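Local coordinates for DNA gyrase, B subunit, truncated (Myxococcus xanthus, PDB 3CWV), which probably provides the ATP-binding subunit of a type II topoisomerase that breaks, passes and rejoins double-stranded DNA, at residues 111-117 and 152-158. Residue numbers count along the deposited sequence, not the author numbering.
Sequences RYQVDIW and GVRVHFV
Antiparallel pairing in the mixed eight-stranded sheet of the GHKL-type ATPase domain characteristic of GyrB shows how alternation sorts side chains. Segments 111-117 and 152-158, both extended and flanked by strands 121-128 and 64-70, run at 173° with axes 4.7 Å apart and pair from Tyr112-Phe157 to Trp117-Gly152. Two-way backbone N-to-O hydrogen bonds, the first distance from the 111-117 nitrogen, join Gln113 and His156 (2.8, 2.9 Å), Asp115 and Arg154 (both 2.9 Å), and Trp117 and Gly152 (2.9, 3.1 Å).

The non-hydrogen-bonded pairs build an apolar face, with Tyr112 CB 3.8 Å from Phe157 CB, their rings leading away (both chi1 p), and Val114 CG2 4.2 Å from Val155 CG2; helix 75-82 packs on it. On the other face Gly152 leaves room beside the Trp117 ring, whose edge meets Arg154 (Trp117 CZ3 to Arg154 CB, 3.8 Å) and whose NE1 hydrogen-bonds to Glu143 O.

Gln113, Asp115, Arg154 and His156 (hydrogen-bonded to Ser63) make this face's middle polar. Asp115 salt-bridges Arg124 and accepts from Gln113 (NE2 to OD2, 2.9 Å). Extended Arg154 (chi1-chi3 t) reaches a water hydrogen-bonded to Gln113 O (2.9 Å), Asp115 OD2 (2.6 Å) and Arg154 NH2 (3.2 Å).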
loop_
_atom_site.group_PDB
_atom_site.type_symbol
_atom_site.label_atom_id
_atom_site.label_comp_id
_atom_site.label_asym_id
_atom_site.label_seq_id
_atom_site.Cartn_x
_atom_site.Cartn_y
_atom_site.Cartn_z
ATOM N N ARG A 111 21.138 -0.201 14.331
ATOM C CA ARG A 111 22.057 0.224 13.268
ATOM C C ARG A 111 21.343 0.224 11.953
ATOM O O ARG A 111 20.432 -0.568 11.747
ATOM C CB ARG A 111 23.264 -0.731 13.168
ATOM C CG ARG A 111 22.934 -2.198 13.029
ATOM C CD ARG A 111 24.198 -3.027 13.381
ATOM N NE ARG A 111 23.995 -4.475 13.317
ATOM C CZ ARG A 111 23.371 -5.201 14.244
ATOM N NH1 ARG A 111 22.815 -4.613 15.295
ATOM N NH2 ARG A 111 23.280 -6.519 14.096
ATOM N N TYR A 112 21.811 1.085 11.035
ATOM C CA TYR A 112 21.326 1.055 9.689
ATOM C C TYR A 112 22.390 1.474 8.683
ATOM O O TYR A 112 23.440 1.998 9.051
ATOM C CB TYR A 112 20.077 1.926 9.519
ATOM C CG TYR A 112 20.174 3.425 9.697
ATOM C CD1 TYR A 112 19.557 4.047 10.786
ATOM C CD2 TYR A 112 20.808 4.245 8.751
ATOM C CE1 TYR A 112 19.573 5.428 10.930
ATOM C CE2 TYR A 112 20.815 5.633 8.894
ATOM C CZ TYR A 112 20.193 6.206 9.991
ATOM O OH TYR A 112 20.175 7.566 10.144
ATOM N N GLN A 113 22.079 1.228 7.427
ATOM C CA GLN A 113 22.930 1.678 6.321
ATOM C C GLN A 113 22.038 2.102 5.191
ATOM O O GLN A 113 21.172 1.340 4.756
ATOM C CB GLN A 113 23.861 0.555 5.881
ATOM C CG GLN A 113 24.683 0.921 4.641
ATOM C CD GLN A 113 25.695 -0.163 4.296
ATOM O OE1 GLN A 113 26.373 -0.680 5.181
ATOM N NE2 GLN A 113 25.798 -0.514 3.001
ATOM N N VAL A 114 22.229 3.324 4.704
ATOM C CA VAL A 114 21.450 3.777 3.583
ATOM C C VAL A 114 22.417 4.029 2.398
ATOM O O VAL A 114 23.408 4.705 2.566
ATOM C CB VAL A 114 20.719 5.093 3.948
ATOM C CG1 VAL A 114 20.020 5.713 2.743
ATOM C CG2 VAL A 114 19.670 4.825 5.060
ATOM N N ASP A 115 22.080 3.512 1.230
ATOM C CA ASP A 115 22.891 3.742 0.016
ATOM C C ASP A 115 22.049 4.462 -1.008
ATOM O O ASP A 115 20.877 4.142 -1.195
ATOM C CB ASP A 115 23.374 2.425 -0.563
ATOM C CG ASP A 115 24.409 1.737 0.311
ATOM O OD1 ASP A 115 25.600 2.082 0.179
ATOM O OD2 ASP A 115 24.049 0.809 1.095
ATOM N N ILE A 116 22.631 5.460 -1.670
ATOM C CA ILE A 116 21.897 6.214 -2.672
ATOM C C ILE A 116 22.787 6.192 -3.920
ATOM O O ILE A 116 23.972 6.512 -3.831
ATOM C CB ILE A 116 21.624 7.699 -2.255
ATOM C CG1 ILE A 116 20.999 7.828 -0.850
ATOM C CG2 ILE A 116 20.732 8.404 -3.284
ATOM C CD1 ILE A 116 22.024 8.214 0.227
ATOM N N TRP A 117 22.219 5.779 -5.050
ATOM C CA TRP A 117 22.956 5.737 -6.319
ATOM C C TRP A 117 22.347 6.837 -7.174
ATOM O O TRP A 117 21.128 6.953 -7.255
ATOM C CB TRP A 117 22.762 4.390 -7.042
ATOM C CG TRP A 117 23.460 3.178 -6.445
ATOM C CD1 TRP A 117 24.648 2.641 -6.824
ATOM C CD2 TRP A 117 22.959 2.339 -5.382
ATOM N NE1 TRP A 117 24.931 1.523 -6.056
ATOM C CE2 TRP A 117 23.905 1.319 -5.168
ATOM C CE3 TRP A 117 21.808 2.373 -4.591
ATOM C CZ2 TRP A 117 23.739 0.331 -4.198
ATOM C CZ3 TRP A 117 21.634 1.390 -3.620
ATOM C CH2 TRP A 117 22.586 0.375 -3.439
ATOM N N GLY A 152 18.651 5.101 -7.445
ATOM C CA GLY A 152 18.022 4.151 -6.522
ATOM C C GLY A 152 18.452 4.424 -5.108
ATOM O O GLY A 152 19.411 5.156 -4.866
ATOM N N VAL A 153 17.729 3.821 -4.165
ATOM C CA VAL A 153 18.031 4.000 -2.763
ATOM C C VAL A 153 17.764 2.660 -2.048
ATOM O O VAL A 153 16.768 1.997 -2.332
ATOM C CB VAL A 153 17.225 5.172 -2.138
ATOM C CG1 VAL A 153 15.750 5.088 -2.534
ATOM C CG2 VAL A 153 17.414 5.224 -0.612
ATOM N N ARG A 154 18.702 2.261 -1.206
ATOM C CA ARG A 154 18.525 1.088 -0.335
ATOM C C ARG A 154 18.595 1.505 1.131
ATOM O O ARG A 154 19.488 2.237 1.527
ATOM C CB ARG A 154 19.619 0.056 -0.635
ATOM C CG ARG A 154 19.541 -1.246 0.194
ATOM C CD ARG A 154 20.847 -2.048 -0.086
ATOM N NE ARG A 154 20.756 -3.440 0.360
ATOM C CZ ARG A 154 21.374 -3.948 1.432
ATOM N NH1 ARG A 154 21.228 -5.238 1.723
ATOM N NH2 ARG A 154 22.149 -3.190 2.200
ATOM N N VAL A 155 17.661 1.014 1.939
ATOM C CA VAL A 155 17.677 1.288 3.367
ATOM C C VAL A 155 17.774 -0.091 4.019
ATOM O O VAL A 155 16.924 -0.923 3.787
ATOM C CB VAL A 155 16.377 1.959 3.838
ATOM C CG1 VAL A 155 16.366 2.097 5.371
ATOM C CG2 VAL A 155 16.244 3.342 3.223
ATOM N N HIS A 156 18.840 -0.336 4.757
ATOM C CA HIS A 156 19.040 -1.643 5.411
ATOM C C HIS A 156 19.080 -1.336 6.896
ATOM O O HIS A 156 19.814 -0.454 7.294
ATOM C CB HIS A 156 20.378 -2.246 4.997
ATOM C CG HIS A 156 20.767 -3.454 5.799
ATOM N ND1 HIS A 156 21.527 -3.382 6.950
ATOM C CD2 HIS A 156 20.465 -4.761 5.631
ATOM C CE1 HIS A 156 21.709 -4.602 7.430
ATOM N NE2 HIS A 156 21.082 -5.458 6.638
ATOM N N PHE A 157 18.326 -2.066 7.725
ATOM C CA PHE A 157 18.329 -1.755 9.154
ATOM C C PHE A 157 18.063 -2.994 9.998
ATOM O O PHE A 157 17.593 -4.019 9.500
ATOM C CB PHE A 157 17.327 -0.634 9.516
ATOM C CG PHE A 157 15.884 -1.058 9.454
ATOM C CD1 PHE A 157 15.201 -1.401 10.612
ATOM C CD2 PHE A 157 15.215 -1.130 8.242
ATOM C CE1 PHE A 157 13.847 -1.813 10.553
ATOM C CE2 PHE A 157 13.876 -1.538 8.172
ATOM C CZ PHE A 157 13.196 -1.894 9.322
ATOM N N VAL A 158 18.403 -2.867 11.275
ATOM C CA VAL A 158 18.224 -3.912 12.268
ATOM C C VAL A 158 17.396 -3.335 13.423
ATOM O O VAL A 158 17.855 -2.457 14.148
ATOM C CB VAL A 158 19.600 -4.398 12.812
ATOM C CG1 VAL A 158 19.411 -5.556 13.813
ATOM C CG2 VAL A 158 20.512 -4.835 11.641
HETATM O O HOH W 1 21.902 -0.042 2.261
#